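Local coordinates for protein Dye type peroxidase A (PDB 6GZW) that probably uses hydrogen peroxide to oxidise dyes and other substrates at its haem iron, as a member of the dye-decolourising peroxidase family, at residues E242-R247 / D344-F349; A286-P291 / R338-G343. One frame throughout, in Å; residues are numbered along the deposited sequence.

Contact 1 of 2, residues E242-R247 / D344-F349; sequences EDVIGR and DALSQF. With HEM (protoporphyrin IX containing Fe), chain C.
The end of helix 238-245 packs against the turn that leads from helix 333-343 into strand 350-360, and residues 246-247, just past the helix, lead on to the haem edge. Glu242 closes the helix through its backbone, its O accepting from Gly246 N at 2.7 Å. Val244, whose backbone is hydrogen-bonded to that of His285, carries most of the contact. With CG1 anti to the backbone N (chi1 166°), that methyl presses on the backbone of the turn, 3.5 Å from Leu346 CA. CG2 diverges from it and meets the Phe349 ring obliquely, 4.1 Å from CE2, while the methyl of Ala345 sits by the Val244 carbonyl. Ile245 faces the porphyrin instead: its CG2 is 3.9 Å from the haem methyl CMA, and its CD1 only grazes Leu346 CD1. Gly246 then leaves the helix with positive phi, and Arg247 lays CD alongside the propionate carbon CAA at 3.8 Å before its NH1 bonds to Gly252 O. Across from the helix, Leu346 sets CD2 over pyrrole B, 3.5 Å from C3B. Its backbone is fixed by an Asx turn: Leu346 N donates to Asp344 OD1 at 2.9 Å, nearly straight (168°) but from above the carboxylate plane. The other oxygen, OD2, is hydrogen-bonded to His285 ND1, which would probably raise the imidazolate character of that ring. An aspartate bonded to a histidine on the haem face remote from the iron-bound water is characteristic of the proximal pocket of dye-decolourising peroxidases, and is consistent with His285 being the iron ligand.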
# COMPACT_ATOMS: atom_id res chain seq x y z
N GLU A 242 24.95 -10.03 -7.09
CA GLU A 242 24.93 -11.38 -6.59
C GLU A 242 26.10 -11.59 -5.61
O GLU A 242 25.97 -12.27 -4.59
CB GLU A 242 24.89 -12.40 -7.75
CG GLU A 242 23.51 -12.37 -8.43
CD GLU A 242 23.27 -13.39 -9.52
OE1 GLU A 242 24.24 -13.90 -10.12
OE2 GLU A 242 22.07 -13.66 -9.80
N ASP A 243 27.24 -10.97 -5.89
CA ASP A 243 28.35 -11.02 -4.90
C ASP A 243 28.04 -10.33 -3.57
O ASP A 243 28.56 -10.74 -2.55
CB ASP A 243 29.65 -10.42 -5.47
CG ASP A 243 30.39 -11.38 -6.36
OD1 ASP A 243 30.05 -12.56 -6.44
OD2 ASP A 243 31.31 -10.92 -7.06
N VAL A 244 27.18 -9.30 -3.56
CA VAL A 244 26.81 -8.65 -2.29
C VAL A 244 26.06 -9.60 -1.38
O VAL A 244 26.32 -9.64 -0.17
CB VAL A 244 25.97 -7.36 -2.54
CG1 VAL A 244 25.29 -6.86 -1.26
CG2 VAL A 244 26.87 -6.28 -3.11
N ILE A 245 25.18 -10.42 -1.96
CA ILE A 245 24.36 -11.34 -1.15
C ILE A 245 25.00 -12.72 -1.01
O ILE A 245 24.91 -13.32 0.04
CB ILE A 245 22.94 -11.50 -1.77
CG1 ILE A 245 22.21 -10.16 -1.78
CG2 ILE A 245 22.14 -12.58 -1.04
CD1 ILE A 245 22.00 -9.55 -0.40
N GLY A 246 25.63 -13.22 -2.08
CA GLY A 246 26.09 -14.62 -2.11
C GLY A 246 25.08 -15.64 -2.61
O GLY A 246 25.28 -16.87 -2.52
N ARG A 247 23.97 -15.13 -3.17
CA ARG A 247 22.93 -15.95 -3.76
C ARG A 247 22.46 -15.30 -5.06
O ARG A 247 22.54 -14.09 -5.23
CB ARG A 247 21.73 -16.06 -2.81
CG ARG A 247 21.98 -16.96 -1.62
CD ARG A 247 20.87 -16.95 -0.59
NE ARG A 247 21.13 -17.88 0.52
CZ ARG A 247 20.96 -19.21 0.46
NH1 ARG A 247 20.54 -19.80 -0.64
NH2 ARG A 247 21.19 -19.95 1.56
N ASP A 344 29.50 -6.11 6.27
CA ASP A 344 28.61 -6.66 5.26
C ASP A 344 28.75 -5.88 3.95
O ASP A 344 28.68 -4.66 3.94
CB ASP A 344 27.17 -6.53 5.79
CG ASP A 344 26.15 -7.23 4.94
OD1 ASP A 344 26.46 -7.81 3.88
OD2 ASP A 344 24.97 -7.21 5.37
N ALA A 345 28.95 -6.59 2.84
CA ALA A 345 28.92 -5.94 1.52
C ALA A 345 27.62 -5.16 1.31
O ALA A 345 27.64 -4.12 0.65
CB ALA A 345 29.10 -6.96 0.42
N LEU A 346 26.52 -5.64 1.89
CA LEU A 346 25.21 -4.97 1.69
C LEU A 346 25.13 -3.60 2.35
O LEU A 346 24.32 -2.77 1.92
CB LEU A 346 24.09 -5.85 2.21
CG LEU A 346 22.65 -5.35 2.10
CD1 LEU A 346 22.29 -5.20 0.64
CD2 LEU A 346 21.68 -6.25 2.85
N SER A 347 25.91 -3.34 3.39
CA SER A 347 25.76 -2.13 4.20
C SER A 347 25.88 -0.84 3.41
O SER A 347 25.25 0.14 3.72
CB SER A 347 26.76 -2.17 5.39
OG SER A 347 26.33 -3.16 6.32
N GLN A 348 26.70 -0.86 2.37
CA GLN A 348 26.92 0.27 1.49
C GLN A 348 25.63 0.73 0.80
O GLN A 348 25.52 1.88 0.36
CB GLN A 348 27.99 -0.14 0.47
CG GLN A 348 28.13 0.74 -0.74
CD GLN A 348 29.39 0.48 -1.52
OE1 GLN A 348 30.11 -0.47 -1.28
NE2 GLN A 348 29.66 1.35 -2.47
N PHE A 349 24.69 -0.20 0.64
CA PHE A 349 23.49 0.02 -0.20
C PHE A 349 22.21 0.14 0.57
O PHE A 349 21.12 0.16 -0.03
CB PHE A 349 23.38 -1.12 -1.20
CG PHE A 349 24.59 -1.20 -2.08
CD1 PHE A 349 24.78 -0.26 -3.09
CD2 PHE A 349 25.55 -2.17 -1.86
CE1 PHE A 349 25.94 -0.29 -3.85
CE2 PHE A 349 26.69 -2.21 -2.62
CZ PHE A 349 26.90 -1.27 -3.61
CHA HEM C . 19.36 -13.55 4.55
CHB HEM C . 18.50 -9.42 2.19
CHC HEM C . 18.95 -7.00 6.38
CHD HEM C . 19.80 -11.13 8.71
C1A HEM C . 19.09 -12.65 3.55
C2A HEM C . 18.97 -12.99 2.17
C3A HEM C . 18.73 -11.82 1.52
C4A HEM C . 18.72 -10.76 2.49
CMA HEM C . 18.49 -11.62 0.05
CAA HEM C . 19.09 -14.37 1.54
CBA HEM C . 17.82 -15.19 1.42
CGA HEM C . 17.31 -15.62 2.75
O1A HEM C . 17.76 -16.64 3.34
O2A HEM C . 16.42 -14.94 3.33
C1B HEM C . 18.53 -8.39 3.15
C2B HEM C . 18.25 -7.02 2.86
C3B HEM C . 18.37 -6.31 4.01
C4B HEM C . 18.73 -7.32 5.06
CMB HEM C . 17.93 -6.46 1.51
CAB HEM C . 18.11 -4.88 4.28
CBB HEM C . 17.27 -4.13 3.58
C1C HEM C . 19.27 -7.90 7.38
C2C HEM C . 19.49 -7.54 8.73
C3C HEM C . 19.75 -8.72 9.40
C4C HEM C . 19.64 -9.79 8.44
CMC HEM C . 19.49 -6.17 9.34
CAC HEM C . 20.12 -8.96 10.82
CBC HEM C . 20.67 -8.09 11.67
C1D HEM C . 19.67 -12.10 7.72
C2D HEM C . 19.77 -13.53 8.08
C3D HEM C . 19.66 -14.22 6.93
C4D HEM C . 19.48 -13.18 5.87
CMD HEM C . 19.94 -14.12 9.48
CAD HEM C . 19.71 -15.73 6.79
CBD HEM C . 21.15 -16.26 6.71
CGD HEM C . 21.15 -17.75 6.64
O1D HEM C . 21.21 -18.35 5.53
O2D HEM C . 21.08 -18.40 7.71
NA HEM C . 19.04 -11.28 3.73
NB HEM C . 18.83 -8.50 4.44
NC HEM C . 19.42 -9.23 7.20
ND HEM C . 19.59 -11.93 6.39
FE HEM C . 19.25 -10.28 5.44
O HOH W 1 17.31 -10.41 5.81

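Contact 2 of 2, residues A286-P291 / R338-G343; sequences ARITRP and RKLDRG. With HEM (protoporphyrin IX containing Fe), chain C.
Thr289 and Leu340 cross obliquely on one face of the haem. The threonine lies over pyrrole D, with CB 3.4 Å from C2D, and its hydroxyl OG1 comes within 3.1 Å of the propionate carbon CBD. Leu340 divides its two methyls: CD1 lies over pyrrole C, 3.8 Å from C3C, and CD2 turns back to Thr289 CG2 at 3.5 Å. The same CD2 also touches Ile288 CG1 at 3.7 Å, so one leucine methyl is wedged between two neighbouring residues of the facing segment. Ile288 reaches it with CG1 in the crowded position between the backbone N and the carbonyl carbon (chi1 71°), its CD1 extending on to the Gly343 carbonyl. Beyond this layer, Thr289 is held in rotation by a hydrogen bond from OG1 to His285 O, one helical turn back. Lys339 lays its aliphatic CD against Ile288 O at 3.6 Å and bends at chi3, its NZ being bonded to Asn294 OD1; Asn294 ND2 in turn bonds to Ile288 O, so one amide ties the two helices together. Farther along the chain, Pro291 CD abuts the propionate oxygen O2D at 3.3 Å, while Arg290 pairs in a salt bridge with Asp292. An alanine at Thr289 would lose both the hydroxyl bond to His285 O and the methyl against Leu340, and would probably loosen the packing over pyrrole D. Leu340 thus meets Ile288 and Thr289 by apolar contact alone, while the threonine hydroxyl, lying against the porphyrin, spends its hydrogen bond on the helix.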
# COMPACT_ATOMS: atom_id res chain seq x y z
N ALA A 286 24.55 -13.20 2.84
CA ALA A 286 24.01 -14.54 3.13
C ALA A 286 25.07 -15.55 3.60
O ALA A 286 24.72 -16.70 3.96
CB ALA A 286 23.20 -15.09 1.95
N ARG A 287 26.34 -15.14 3.62
CA ARG A 287 27.35 -15.88 4.38
C ARG A 287 27.39 -15.40 5.83
O ARG A 287 27.19 -16.17 6.77
CB ARG A 287 28.75 -15.70 3.76
CG ARG A 287 29.88 -16.33 4.58
CD ARG A 287 31.24 -15.84 4.10
NE ARG A 287 31.62 -16.49 2.86
CZ ARG A 287 32.27 -17.65 2.76
NH1 ARG A 287 32.59 -18.36 3.83
NH2 ARG A 287 32.54 -18.15 1.56
N ILE A 288 27.65 -14.11 6.00
CA ILE A 288 27.98 -13.59 7.32
C ILE A 288 26.81 -13.49 8.32
O ILE A 288 27.03 -13.35 9.52
CB ILE A 288 28.79 -12.29 7.24
CG1 ILE A 288 27.94 -11.13 6.74
CG2 ILE A 288 30.05 -12.51 6.37
CD1 ILE A 288 28.69 -9.81 6.74
N THR A 289 25.58 -13.58 7.83
CA THR A 289 24.39 -13.58 8.70
C THR A 289 23.99 -14.98 9.24
O THR A 289 23.13 -15.07 10.13
CB THR A 289 23.17 -13.03 7.93
OG1 THR A 289 23.05 -13.79 6.73
CG2 THR A 289 23.32 -11.57 7.62
N ARG A 290 24.61 -16.06 8.76
CA ARG A 290 24.20 -17.41 9.15
C ARG A 290 24.40 -17.66 10.66
O ARG A 290 25.40 -17.18 11.25
CB ARG A 290 24.96 -18.47 8.37
CG ARG A 290 24.73 -18.52 6.85
CD ARG A 290 25.84 -19.30 6.14
NE ARG A 290 25.82 -20.69 6.57
CZ ARG A 290 25.19 -21.69 5.95
NH1 ARG A 290 24.47 -21.50 4.84
NH2 ARG A 290 25.24 -22.93 6.47
N PRO A 291 23.48 -18.41 11.28
CA PRO A 291 23.73 -18.79 12.68
C PRO A 291 25.08 -19.48 12.88
O PRO A 291 25.76 -19.18 13.86
CB PRO A 291 22.52 -19.69 13.04
CG PRO A 291 21.41 -19.22 12.11
CD PRO A 291 22.12 -18.81 10.84
N ARG A 338 26.03 -6.32 14.73
CA ARG A 338 27.40 -5.87 15.06
C ARG A 338 28.34 -6.29 13.95
O ARG A 338 29.20 -5.51 13.53
CB ARG A 338 27.88 -6.45 16.37
CG ARG A 338 27.32 -5.77 17.60
CD ARG A 338 28.09 -6.28 18.83
NE ARG A 338 27.61 -5.71 20.09
CZ ARG A 338 27.83 -4.46 20.49
NH1 ARG A 338 28.48 -3.59 19.72
NH2 ARG A 338 27.36 -4.06 21.67
N LYS A 339 28.16 -7.52 13.48
CA LYS A 339 28.96 -8.05 12.38
C LYS A 339 28.65 -7.38 11.05
O LYS A 339 29.56 -7.13 10.27
CB LYS A 339 28.71 -9.52 12.20
CG LYS A 339 29.56 -10.14 11.10
CD LYS A 339 29.69 -11.63 11.30
CE LYS A 339 30.61 -11.94 12.46
NZ LYS A 339 30.50 -13.38 12.77
N LEU A 340 27.36 -7.14 10.78
CA LEU A 340 27.02 -6.51 9.49
C LEU A 340 27.48 -5.06 9.35
O LEU A 340 27.80 -4.59 8.24
CB LEU A 340 25.51 -6.56 9.23
CG LEU A 340 24.79 -7.90 9.30
CD1 LEU A 340 23.37 -7.73 8.80
CD2 LEU A 340 25.52 -8.99 8.54
N ASP A 341 27.46 -4.36 10.49
CA ASP A 341 27.58 -2.90 10.57
C ASP A 341 28.56 -2.33 9.54
O ASP A 341 28.16 -1.58 8.63
CB ASP A 341 27.94 -2.52 12.02
CG ASP A 341 28.06 -1.04 12.22
OD1 ASP A 341 27.15 -0.31 11.80
OD2 ASP A 341 29.07 -0.60 12.82
N ARG A 342 29.83 -2.73 9.66
CA ARG A 342 30.88 -2.44 8.66
C ARG A 342 31.29 -3.64 7.80
O ARG A 342 31.82 -3.45 6.68
CB ARG A 342 32.14 -1.90 9.38
CG ARG A 342 31.95 -0.56 10.10
CD ARG A 342 33.28 0.10 10.45
NE ARG A 342 33.95 -0.49 11.61
CZ ARG A 342 33.97 0.01 12.86
NH1 ARG A 342 33.35 1.15 13.20
NH2 ARG A 342 34.65 -0.66 13.81
N GLY A 343 31.12 -4.86 8.31
CA GLY A 343 31.55 -6.06 7.62
C GLY A 343 30.76 -6.52 6.40
O GLY A 343 31.29 -7.24 5.57
CHA HEM C . 19.36 -13.55 4.55
CHB HEM C . 18.50 -9.42 2.19
CHC HEM C . 18.95 -7.00 6.38
CHD HEM C . 19.80 -11.13 8.71
C1A HEM C . 19.09 -12.65 3.55
C2A HEM C . 18.97 -12.99 2.17
C3A HEM C . 18.73 -11.82 1.52
C4A HEM C . 18.72 -10.76 2.49
CMA HEM C . 18.49 -11.62 0.05
CAA HEM C . 19.09 -14.37 1.54
CBA HEM C . 17.82 -15.19 1.42
CGA HEM C . 17.31 -15.62 2.75
O1A HEM C . 17.76 -16.64 3.34
O2A HEM C . 16.42 -14.94 3.33
C1B HEM C . 18.53 -8.39 3.15
C2B HEM C . 18.25 -7.02 2.86
C3B HEM C . 18.37 -6.31 4.01
C4B HEM C . 18.73 -7.32 5.06
CMB HEM C . 17.93 -6.46 1.51
CAB HEM C . 18.11 -4.88 4.28
CBB HEM C . 17.27 -4.13 3.58
C1C HEM C . 19.27 -7.90 7.38
C2C HEM C . 19.49 -7.54 8.73
C3C HEM C . 19.75 -8.72 9.40
C4C HEM C . 19.64 -9.79 8.44
CMC HEM C . 19.49 -6.17 9.34
CAC HEM C . 20.12 -8.96 10.82
CBC HEM C . 20.67 -8.09 11.67
C1D HEM C . 19.67 -12.10 7.72
C2D HEM C . 19.77 -13.53 8.08
C3D HEM C . 19.66 -14.22 6.93
C4D HEM C . 19.48 -13.18 5.87
CMD HEM C . 19.94 -14.12 9.48
CAD HEM C . 19.71 -15.73 6.79
CBD HEM C . 21.15 -16.26 6.71
CGD HEM C . 21.15 -17.75 6.64
O1D HEM C . 21.21 -18.35 5.53
O2D HEM C . 21.08 -18.40 7.71
NA HEM C . 19.04 -11.28 3.73
NB HEM C . 18.83 -8.50 4.44
NC HEM C . 19.42 -9.23 7.20
ND HEM C . 19.59 -11.93 6.39
FE HEM C . 19.25 -10.28 5.44
O HOH W 1 17.31 -10.41 5.81

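Contacts 1 and 2 line the same face of the haem, with their centres about 10 Å apart, and divide its pyrroles between them: 242-247 and 344-349 reach rings A and B, whereas Thr289 and Leu340 lie over rings C and D. In sequence, both segments of contact 2 fall between the two of contact 1. Two probable hydrogen bonds join them directly, Ile245 O to Ala286 N and Ser347 OG to Leu340 O, each 2.8 Å, and Ile288 CD1 packs 3.5 Å from Asp344 CA. His285 stands between them, bonded to Asp344 and to Thr289. The iron carries water 1 on the opposite face, its O 2.0 Å from FE.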